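Local coordinates for DNA alpha-glucosyltransferase (Enterobacteria phage T4, PDB 1XV5), which belongs to the GT-B clan of glycosyltransferases, built on two parallel-stranded sheets in Rossmann-like domains, and holds a bound UDP, at residues L235-A240 with Y251-N256; L302-E307 with F392-D397; E328-R333 with T337-H342. All blocks are in the same frame, centred on the assembly; numbering follows the deposited sequence.

Contact 1: L235-A240 with Y251-N256; sequences LERSPA and YEYYGN
Y253 and the loop at L235-R237 illustrate how one aromatic side chain can bridge a strand and a neighbouring loop whose backbones stay well apart, the nearest CA atoms, those of L235 and Y253, being 9.1 Å from each other. The tyrosine leaves its strand with CG anti to the backbone N (chi1 -162°), which sends the ring straight across to the loop. L235 O meets the phenol end at the ring's edge, in plane. Y253 OH donates to L235 O at 2.7 Å, although this oxygen is crowded in the model and its exact place, and with it the bond length, is somewhat doubtful. R237 N also approaches the hydroxyl, but at too poor an angle to bond.

R237 supplies the second approach. Its CG comes to 3.6 Å from Y253 OH, obliquely to the ring, so that the aliphatic root of the arginine and not its charge does the touching. A bend at chi3 (58°) turns the chain beyond CD, and the guanidinium plane stands almost at a right angle to the phenol, 88° away. The arginine also packs on I242. E236 turns the other way, its carboxylate forming a salt bridge with R47, while F241 of helix 239-246 meets the ring of Y253 and packs on L235.

The two segments stand at the ends of helix 239-246 in a beta-alpha-beta unit that begins with strand 229-233: S238 is the helix N-cap, and strand 251-254, the outermost of its parallel sheet, follows it. Chemically, the contact probably depends on a neutral hydroxyl-to-carbonyl link, with the methylenes of R237 packed against the phenol sharing the work of joining loop to edge strand, while the E236 carboxylate pairs with R47.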
# COMPACT_ATOMS: atom_id res chain seq x y z
N LEU A 235 13.40 -0.24 -4.91
CA LEU A 235 13.42 -0.31 -6.37
C LEU A 235 14.01 -1.62 -6.90
O LEU A 235 15.23 -1.76 -7.01
CB LEU A 235 14.19 0.87 -6.96
CG LEU A 235 13.62 2.27 -6.72
CD1 LEU A 235 14.52 3.30 -7.38
CD2 LEU A 235 12.20 2.37 -7.27
N GLU A 236 13.13 -2.56 -7.23
CA GLU A 236 13.56 -3.86 -7.74
C GLU A 236 13.97 -3.74 -9.20
O GLU A 236 13.52 -2.84 -9.91
CB GLU A 236 12.42 -4.88 -7.62
CG GLU A 236 11.34 -4.80 -8.72
CD GLU A 236 10.33 -3.66 -8.53
OE1 GLU A 236 9.41 -3.56 -9.37
OE2 GLU A 236 10.45 -2.88 -7.56
N ARG A 237 14.83 -4.65 -9.65
CA ARG A 237 15.25 -4.64 -11.04
C ARG A 237 14.13 -5.21 -11.89
O ARG A 237 13.40 -6.11 -11.46
CB ARG A 237 16.54 -5.45 -11.23
CG ARG A 237 17.80 -4.73 -10.77
CD ARG A 237 19.05 -5.44 -11.28
NE ARG A 237 19.05 -5.53 -12.73
CZ ARG A 237 19.27 -4.51 -13.55
NH1 ARG A 237 19.53 -3.30 -13.07
NH2 ARG A 237 19.22 -4.69 -14.87
N SER A 238 13.98 -4.66 -13.08
CA SER A 238 12.93 -5.07 -14.00
C SER A 238 13.09 -4.20 -15.24
O SER A 238 13.92 -3.29 -15.24
CB SER A 238 11.56 -4.80 -13.39
OG SER A 238 11.37 -3.40 -13.23
N PRO A 239 12.32 -4.48 -16.30
CA PRO A 239 12.46 -3.64 -17.49
C PRO A 239 12.29 -2.16 -17.16
O PRO A 239 12.99 -1.31 -17.70
CB PRO A 239 11.37 -4.17 -18.41
CG PRO A 239 11.41 -5.65 -18.11
CD PRO A 239 11.50 -5.67 -16.59
N ALA A 240 11.37 -1.85 -16.25
CA ALA A 240 11.15 -0.46 -15.87
C ALA A 240 12.41 0.11 -15.22
O ALA A 240 12.77 1.27 -15.47
CB ALA A 240 9.97 -0.36 -14.90
N TYR A 251 23.26 6.62 -10.43
CA TYR A 251 22.81 5.98 -9.20
C TYR A 251 23.76 4.85 -8.83
O TYR A 251 24.54 4.38 -9.65
CB TYR A 251 21.39 5.42 -9.37
CG TYR A 251 21.28 4.26 -10.34
CD1 TYR A 251 21.64 2.97 -9.96
CD2 TYR A 251 20.86 4.47 -11.65
CE1 TYR A 251 21.57 1.91 -10.87
CE2 TYR A 251 20.79 3.42 -12.56
CZ TYR A 251 21.15 2.15 -12.17
OH TYR A 251 21.10 1.11 -13.08
N GLU A 252 23.68 4.44 -7.57
CA GLU A 252 24.48 3.33 -7.07
C GLU A 252 23.45 2.41 -6.44
O GLU A 252 22.64 2.83 -5.61
CB GLU A 252 25.55 3.85 -6.10
CG GLU A 252 26.75 4.41 -6.87
CD GLU A 252 27.72 5.23 -6.04
OE1 GLU A 252 28.77 5.61 -6.60
OE2 GLU A 252 27.44 5.50 -4.86
N TYR A 253 23.47 1.16 -6.87
CA TYR A 253 22.50 0.15 -6.45
C TYR A 253 23.07 -0.85 -5.45
O TYR A 253 24.18 -1.35 -5.62
CB TYR A 253 22.03 -0.59 -7.70
CG TYR A 253 20.74 -1.36 -7.56
CD1 TYR A 253 19.51 -0.71 -7.62
CD2 TYR A 253 20.75 -2.75 -7.43
CE1 TYR A 253 18.32 -1.43 -7.56
CE2 TYR A 253 19.57 -3.47 -7.38
CZ TYR A 253 18.36 -2.80 -7.45
OH TYR A 253 17.19 -3.52 -7.42
N TYR A 254 22.28 -1.16 -4.42
CA TYR A 254 22.72 -2.10 -3.39
C TYR A 254 21.64 -3.05 -2.92
O TYR A 254 20.45 -2.75 -2.99
CB TYR A 254 23.21 -1.36 -2.14
CG TYR A 254 24.16 -0.23 -2.39
CD1 TYR A 254 23.70 1.01 -2.83
CD2 TYR A 254 25.53 -0.38 -2.17
CE1 TYR A 254 24.57 2.07 -3.05
CE2 TYR A 254 26.42 0.67 -2.39
CZ TYR A 254 25.93 1.89 -2.83
OH TYR A 254 26.80 2.94 -3.03
N GLY A 255 22.08 -4.21 -2.42
CA GLY A 255 21.18 -5.19 -1.85
C GLY A 255 21.39 -5.01 -0.35
O GLY A 255 22.29 -4.27 0.05
N ASN A 256 20.60 -5.68 0.48
CA ASN A 256 20.75 -5.53 1.92
C ASN A 256 22.11 -5.97 2.47
O ASN A 256 22.60 -5.41 3.45
CB ASN A 256 19.64 -6.30 2.64
CG ASN A 256 18.33 -5.52 2.68
OD1 ASN A 256 18.20 -4.54 3.41
ND2 ASN A 256 17.37 -5.94 1.87

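Contact 2: L302-E307 with F392-D397; sequences LQRSLE and FKEQFD. With UDP (uridine-5'-diphosphate), chain C.
R304 meets E394 end-on, a textbook two-nitrogen grip on a carboxylate. NH1 of R304 donates to E394 OE2 at 2.9 Å. NH2 of R304 donates to E394 OE1 at 3.1 Å, with an N-H...O angle of 165°. Both oxygens accept on their syn lone pairs and lie close to the guanidinium plane; the two flat groups are nearly coplanar, 23° apart. A weak third bond runs from NH2 to OE2. In the glutamate, a chi1 of -178° points CG away from the backbone nitrogen and the chain stays extended, reaching out from helix 388-399 to meet an arginine that arrives from the opposite direction.

One shell outward, N174 OD1 takes a second hydrogen bond from R304 NH1, helping to fix the guanidinium's rotation. Farther along the same loop, H141 receives or gives a bond at S305 OG, and Q386 OE1 accepts from L306 N. The loop ends at E307, the N-cap residue before helix 308-316, whose CB lies 3.6 Å from UDP O1A and whose carboxylate pairs with K210, itself a UDP partner. On the other side, F392, Q395 and F396 seat helix 388-399 against helix 17-30. A C-terminal helix that crosses over to pack on the N-terminal domain is characteristic of the GT-B fold; to this the present protein adds the R304-E394 link to a nucleotide-site loop.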
# COMPACT_ATOMS: atom_id res chain seq x y z
N LEU A 302 -8.17 8.17 -7.04
CA LEU A 302 -8.05 8.74 -5.70
C LEU A 302 -9.35 9.24 -5.07
O LEU A 302 -10.05 10.07 -5.65
CB LEU A 302 -7.03 9.88 -5.73
CG LEU A 302 -5.63 9.48 -6.20
CD1 LEU A 302 -4.78 10.73 -6.45
CD2 LEU A 302 -4.97 8.59 -5.16
N GLN A 303 -9.65 8.74 -3.88
CA GLN A 303 -10.84 9.16 -3.14
C GLN A 303 -10.40 9.56 -1.73
O GLN A 303 -10.30 10.75 -1.43
CB GLN A 303 -11.88 8.04 -3.10
CG GLN A 303 -13.27 8.51 -2.63
CD GLN A 303 -14.39 7.60 -3.10
OE1 GLN A 303 -14.40 7.15 -4.24
NE2 GLN A 303 -15.37 7.36 -2.23
N ARG A 304 -10.11 8.58 -0.87
CA ARG A 304 -9.66 8.85 0.50
C ARG A 304 -8.40 8.06 0.84
O ARG A 304 -7.77 8.31 1.86
CB ARG A 304 -10.72 8.45 1.53
CG ARG A 304 -12.02 9.25 1.53
CD ARG A 304 -12.95 8.73 2.63
NE ARG A 304 -13.30 7.32 2.43
CZ ARG A 304 -13.82 6.53 3.37
NH1 ARG A 304 -14.11 5.27 3.09
NH2 ARG A 304 -14.06 7.00 4.58
N SER A 305 -8.02 7.12 -0.01
CA SER A 305 -6.88 6.27 0.29
C SER A 305 -5.45 6.76 0.07
O SER A 305 -5.04 7.03 -1.06
CB SER A 305 -7.02 4.93 -0.45
OG SER A 305 -8.26 4.31 -0.15
N LEU A 306 -4.70 6.88 1.16
CA LEU A 306 -3.29 7.20 1.06
C LEU A 306 -2.74 5.78 1.01
O LEU A 306 -3.49 4.82 1.25
CB LEU A 306 -2.75 7.92 2.30
CG LEU A 306 -2.90 9.44 2.33
CD1 LEU A 306 -2.42 9.97 3.67
CD2 LEU A 306 -2.09 10.06 1.18
N GLU A 307 -1.47 5.63 0.69
CA GLU A 307 -0.86 4.30 0.63
C GLU A 307 -0.09 4.03 1.91
O GLU A 307 0.15 4.95 2.71
CB GLU A 307 0.08 4.23 -0.57
CG GLU A 307 -0.65 4.42 -1.88
CD GLU A 307 0.29 4.40 -3.07
OE1 GLU A 307 0.91 5.44 -3.36
OE2 GLU A 307 0.40 3.33 -3.70
N PHE A 392 -10.86 0.45 10.02
CA PHE A 392 -11.31 -0.94 10.11
C PHE A 392 -12.67 -1.03 10.81
O PHE A 392 -13.45 -1.96 10.57
CB PHE A 392 -10.26 -1.82 10.80
CG PHE A 392 -9.21 -2.35 9.85
CD1 PHE A 392 -7.86 -2.18 10.13
CD2 PHE A 392 -9.58 -3.00 8.68
CE1 PHE A 392 -6.88 -2.66 9.24
CE2 PHE A 392 -8.62 -3.47 7.78
CZ PHE A 392 -7.27 -3.30 8.06
N LYS A 393 -12.96 -0.06 11.67
CA LYS A 393 -14.26 -0.02 12.35
C LYS A 393 -15.31 0.32 11.30
O LYS A 393 -16.37 -0.29 11.25
CB LYS A 393 -14.26 1.03 13.46
CG LYS A 393 -15.65 1.37 14.00
CD LYS A 393 -16.33 0.15 14.59
CE LYS A 393 -17.79 0.43 14.94
NZ LYS A 393 -17.93 1.61 15.84
N GLU A 394 -15.00 1.31 10.47
CA GLU A 394 -15.90 1.73 9.41
C GLU A 394 -16.20 0.54 8.50
O GLU A 394 -17.35 0.29 8.14
CB GLU A 394 -15.27 2.86 8.58
CG GLU A 394 -16.18 3.39 7.46
CD GLU A 394 -15.47 4.36 6.53
OE1 GLU A 394 -14.84 5.32 7.03
OE2 GLU A 394 -15.54 4.17 5.30
N GLN A 395 -15.16 -0.19 8.12
CA GLN A 395 -15.32 -1.35 7.24
C GLN A 395 -16.08 -2.47 7.93
O GLN A 395 -16.91 -3.13 7.32
CB GLN A 395 -13.94 -1.83 6.78
CG GLN A 395 -13.17 -0.74 6.04
CD GLN A 395 -11.71 -1.05 5.81
OE1 GLN A 395 -10.89 -0.14 5.66
NE2 GLN A 395 -11.37 -2.33 5.76
N PHE A 396 -15.80 -2.68 9.21
CA PHE A 396 -16.48 -3.72 9.97
C PHE A 396 -17.99 -3.45 10.02
O PHE A 396 -18.80 -4.37 9.88
CB PHE A 396 -15.92 -3.79 11.39
CG PHE A 396 -16.55 -4.85 12.25
CD1 PHE A 396 -17.70 -4.58 12.98
CD2 PHE A 396 -16.02 -6.14 12.31
CE1 PHE A 396 -18.31 -5.56 13.76
CE2 PHE A 396 -16.61 -7.13 13.09
CZ PHE A 396 -17.76 -6.84 13.82
N ASP A 397 -18.36 -2.19 10.20
CA ASP A 397 -19.77 -1.83 10.26
C ASP A 397 -20.46 -2.09 8.92
O ASP A 397 -21.62 -2.52 8.89
CB ASP A 397 -19.92 -0.36 10.66
CG ASP A 397 -19.60 -0.13 12.12
OD1 ASP A 397 -19.48 1.04 12.53
OD2 ASP A 397 -19.48 -1.13 12.86
N1 UDP C . 7.38 -2.59 1.41
C2 UDP C . 8.35 -3.32 2.06
N3 UDP C . 9.46 -3.60 1.32
C4 UDP C . 9.70 -3.22 0.01
C5 UDP C . 8.65 -2.46 -0.59
C6 UDP C . 7.55 -2.18 0.11
O2 UDP C . 8.23 -3.69 3.22
O4 UDP C . 10.76 -3.55 -0.53
C1' UDP C . 6.15 -2.28 2.15
C2' UDP C . 5.86 -0.79 2.31
O2' UDP C . 6.61 -0.24 3.37
C3' UDP C . 4.36 -0.84 2.56
C4' UDP C . 3.91 -1.91 1.56
O4' UDP C . 5.06 -2.79 1.41
O3' UDP C . 4.11 -1.29 3.89
C5' UDP C . 3.49 -1.39 0.20
O5' UDP C . 2.18 -0.85 0.28
PA UDP C . 1.77 0.54 -0.40
O1A UDP C . 0.34 0.72 -0.09
O2A UDP C . 2.75 1.58 0.02
O3A UDP C . 1.97 0.32 -2.01
PB UDP C . 1.79 -1.00 -2.97
O1B UDP C . 1.28 -0.51 -4.27
O2B UDP C . 3.06 -1.76 -2.93
O3B UDP C . 0.65 -1.85 -2.26

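Contact 3: E328-R333 with T337-H342; sequences ENLKFR and TPLTSH. With EDO (1,2-ethanediol), chain F.
E328 opens the contact against T340, its CG 3.5 Å from T340 OG1 and also close to the threonine methyl, so that its aliphatic stem does the packing. L330, just past the end of helix 324-329, uses its carbonyl twice: L330 O accepts from L339 N at 3.1 Å, and the CA-H of P338 points at the same oxygen. The side chain of L330 also meets that of L339, with L330 CB 3.7 Å from L339 CD1.

K331 then pairs with P338 in a single antiparallel bridge of the non-hydrogen-bonded kind, a place that asks no N-H of the proline. The flanking bond on the far side comes from F332 N, which donates to T337 O at 2.8 Å and an almost straight 175°. At F332, chi1 near 180° (-170°) swings the ring away from the backbone nitrogen and beside H342 in an edge-to-face pair: the phenylalanine edge faces the imidazole, with ring centroids 4.8 Å apart and planes at 67°. F381 stacks on F332 and meets H342 as well. R333 turns away, donating from NH2 to O1 of a bound ethanediol at 2.9 Å and to Q384 O.

Two backbone bonds about one proline-bearing bridge fix the register of this short turn-back, while leucine and aromatic packing, with no salt bridge across it, bind the turn to helix 368-386.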
# COMPACT_ATOMS: atom_id res chain seq x y z
N GLU A 328 -4.15 17.06 -3.22
CA GLU A 328 -5.27 17.84 -3.72
C GLU A 328 -6.43 16.95 -4.16
O GLU A 328 -7.60 17.33 -4.04
CB GLU A 328 -4.83 18.70 -4.91
CG GLU A 328 -3.92 19.86 -4.54
CD GLU A 328 -3.37 20.59 -5.75
OE1 GLU A 328 -2.84 21.71 -5.58
OE2 GLU A 328 -3.45 20.05 -6.88
N ASN A 329 -6.10 15.75 -4.65
CA ASN A 329 -7.09 14.81 -5.15
C ASN A 329 -7.69 13.87 -4.10
O ASN A 329 -8.66 13.17 -4.37
CB ASN A 329 -6.49 13.96 -6.28
CG ASN A 329 -6.12 14.79 -7.50
OD1 ASN A 329 -5.29 14.36 -8.32
ND2 ASN A 329 -6.72 15.96 -7.63
N LEU A 330 -7.09 13.84 -2.91
CA LEU A 330 -7.59 12.98 -1.84
C LEU A 330 -8.36 13.80 -0.82
O LEU A 330 -8.04 14.96 -0.57
CB LEU A 330 -6.43 12.26 -1.15
CG LEU A 330 -5.81 11.09 -1.91
CD1 LEU A 330 -4.58 10.60 -1.17
CD2 LEU A 330 -6.84 9.96 -2.04
N LYS A 331 -9.38 13.18 -0.23
CA LYS A 331 -10.21 13.85 0.77
C LYS A 331 -9.99 13.29 2.18
O LYS A 331 -9.94 12.07 2.38
CB LYS A 331 -11.69 13.72 0.40
CG LYS A 331 -12.07 14.41 -0.91
CD LYS A 331 -13.57 14.37 -1.12
CE LYS A 331 -13.97 15.01 -2.43
NZ LYS A 331 -13.56 14.20 -3.61
N PHE A 332 -9.88 14.20 3.14
CA PHE A 332 -9.67 13.87 4.55
C PHE A 332 -10.84 13.04 5.07
O PHE A 332 -12.00 13.38 4.86
CB PHE A 332 -9.53 15.19 5.33
CG PHE A 332 -9.08 15.04 6.75
CD1 PHE A 332 -8.25 13.98 7.15
CD2 PHE A 332 -9.41 16.01 7.69
CE1 PHE A 332 -7.77 13.91 8.46
CE2 PHE A 332 -8.94 15.95 9.00
CZ PHE A 332 -8.11 14.89 9.38
N ARG A 333 -10.54 11.93 5.75
CA ARG A 333 -11.58 11.06 6.28
C ARG A 333 -12.55 11.81 7.20
O ARG A 333 -13.75 11.56 7.19
CB ARG A 333 -10.95 9.91 7.06
CG ARG A 333 -11.93 8.82 7.53
CD ARG A 333 -11.26 7.86 8.51
NE ARG A 333 -10.85 8.55 9.73
CZ ARG A 333 -11.67 8.84 10.74
NH1 ARG A 333 -12.94 8.47 10.69
NH2 ARG A 333 -11.21 9.52 11.78
N THR A 337 -12.48 17.20 3.09
CA THR A 337 -11.84 18.32 2.39
C THR A 337 -10.48 17.83 1.88
O THR A 337 -9.92 16.88 2.41
CB THR A 337 -11.63 19.52 3.33
OG1 THR A 337 -10.85 19.11 4.46
CG2 THR A 337 -12.96 20.07 3.82
N PRO A 338 -9.93 18.49 0.84
CA PRO A 338 -8.63 18.08 0.30
C PRO A 338 -7.56 18.00 1.38
O PRO A 338 -7.52 18.84 2.29
CB PRO A 338 -8.33 19.16 -0.74
CG PRO A 338 -9.71 19.59 -1.19
CD PRO A 338 -10.47 19.66 0.11
N LEU A 339 -6.67 17.02 1.30
CA LEU A 339 -5.62 16.87 2.30
C LEU A 339 -4.73 18.12 2.34
O LEU A 339 -4.24 18.50 3.39
CB LEU A 339 -4.76 15.64 2.00
CG LEU A 339 -5.47 14.29 1.91
CD1 LEU A 339 -4.40 13.19 1.76
CD2 LEU A 339 -6.31 14.03 3.15
N THR A 340 -4.53 18.75 1.18
CA THR A 340 -3.70 19.95 1.09
C THR A 340 -4.31 21.18 1.77
O THR A 340 -3.61 22.18 1.99
CB THR A 340 -3.40 20.31 -0.38
OG1 THR A 340 -4.60 20.19 -1.16
CG2 THR A 340 -2.32 19.40 -0.96
N SER A 341 -5.59 21.12 2.11
CA SER A 341 -6.25 22.27 2.74
C SER A 341 -5.99 22.36 4.24
O SER A 341 -6.56 23.22 4.92
CB SER A 341 -7.76 22.22 2.49
OG SER A 341 -8.35 21.11 3.15
N HIS A 342 -5.13 21.49 4.77
CA HIS A 342 -4.84 21.50 6.19
C HIS A 342 -3.41 21.86 6.56
O HIS A 342 -2.49 21.68 5.76
CB HIS A 342 -5.14 20.13 6.81
CG HIS A 342 -6.58 19.74 6.72
ND1 HIS A 342 -7.15 19.24 5.57
CD2 HIS A 342 -7.57 19.78 7.64
CE1 HIS A 342 -8.42 18.99 5.78
NE2 HIS A 342 -8.71 19.31 7.03
C1 EDO F . -13.71 9.83 14.23
O1 EDO F . -13.20 10.85 13.37
C2 EDO F . -14.48 8.75 13.46
O2 EDO F . -15.71 9.26 12.92

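In the fold
None of the three contacts is fully buried: contacts 1 and 3 are partly so, and contact 2 lies at the surface. Their chemistry follows their place. Contact 1, at the outer edge of the second sheet, rests on one phenol, whereas contact 3 joins backbone bonds to apolar packing and contact 2 is purely charged. Contacts 2 and 3 are neighbours, with centres about 14 Å apart; Q303 O lies 2.9 Å from K331 N, a probable hydrogen bond, and L306 packs on L330. Both lean on helix 368-386. Contact 1 stands about 32 Å from contact 2, centre to centre, on the opposite side of the chain's centre.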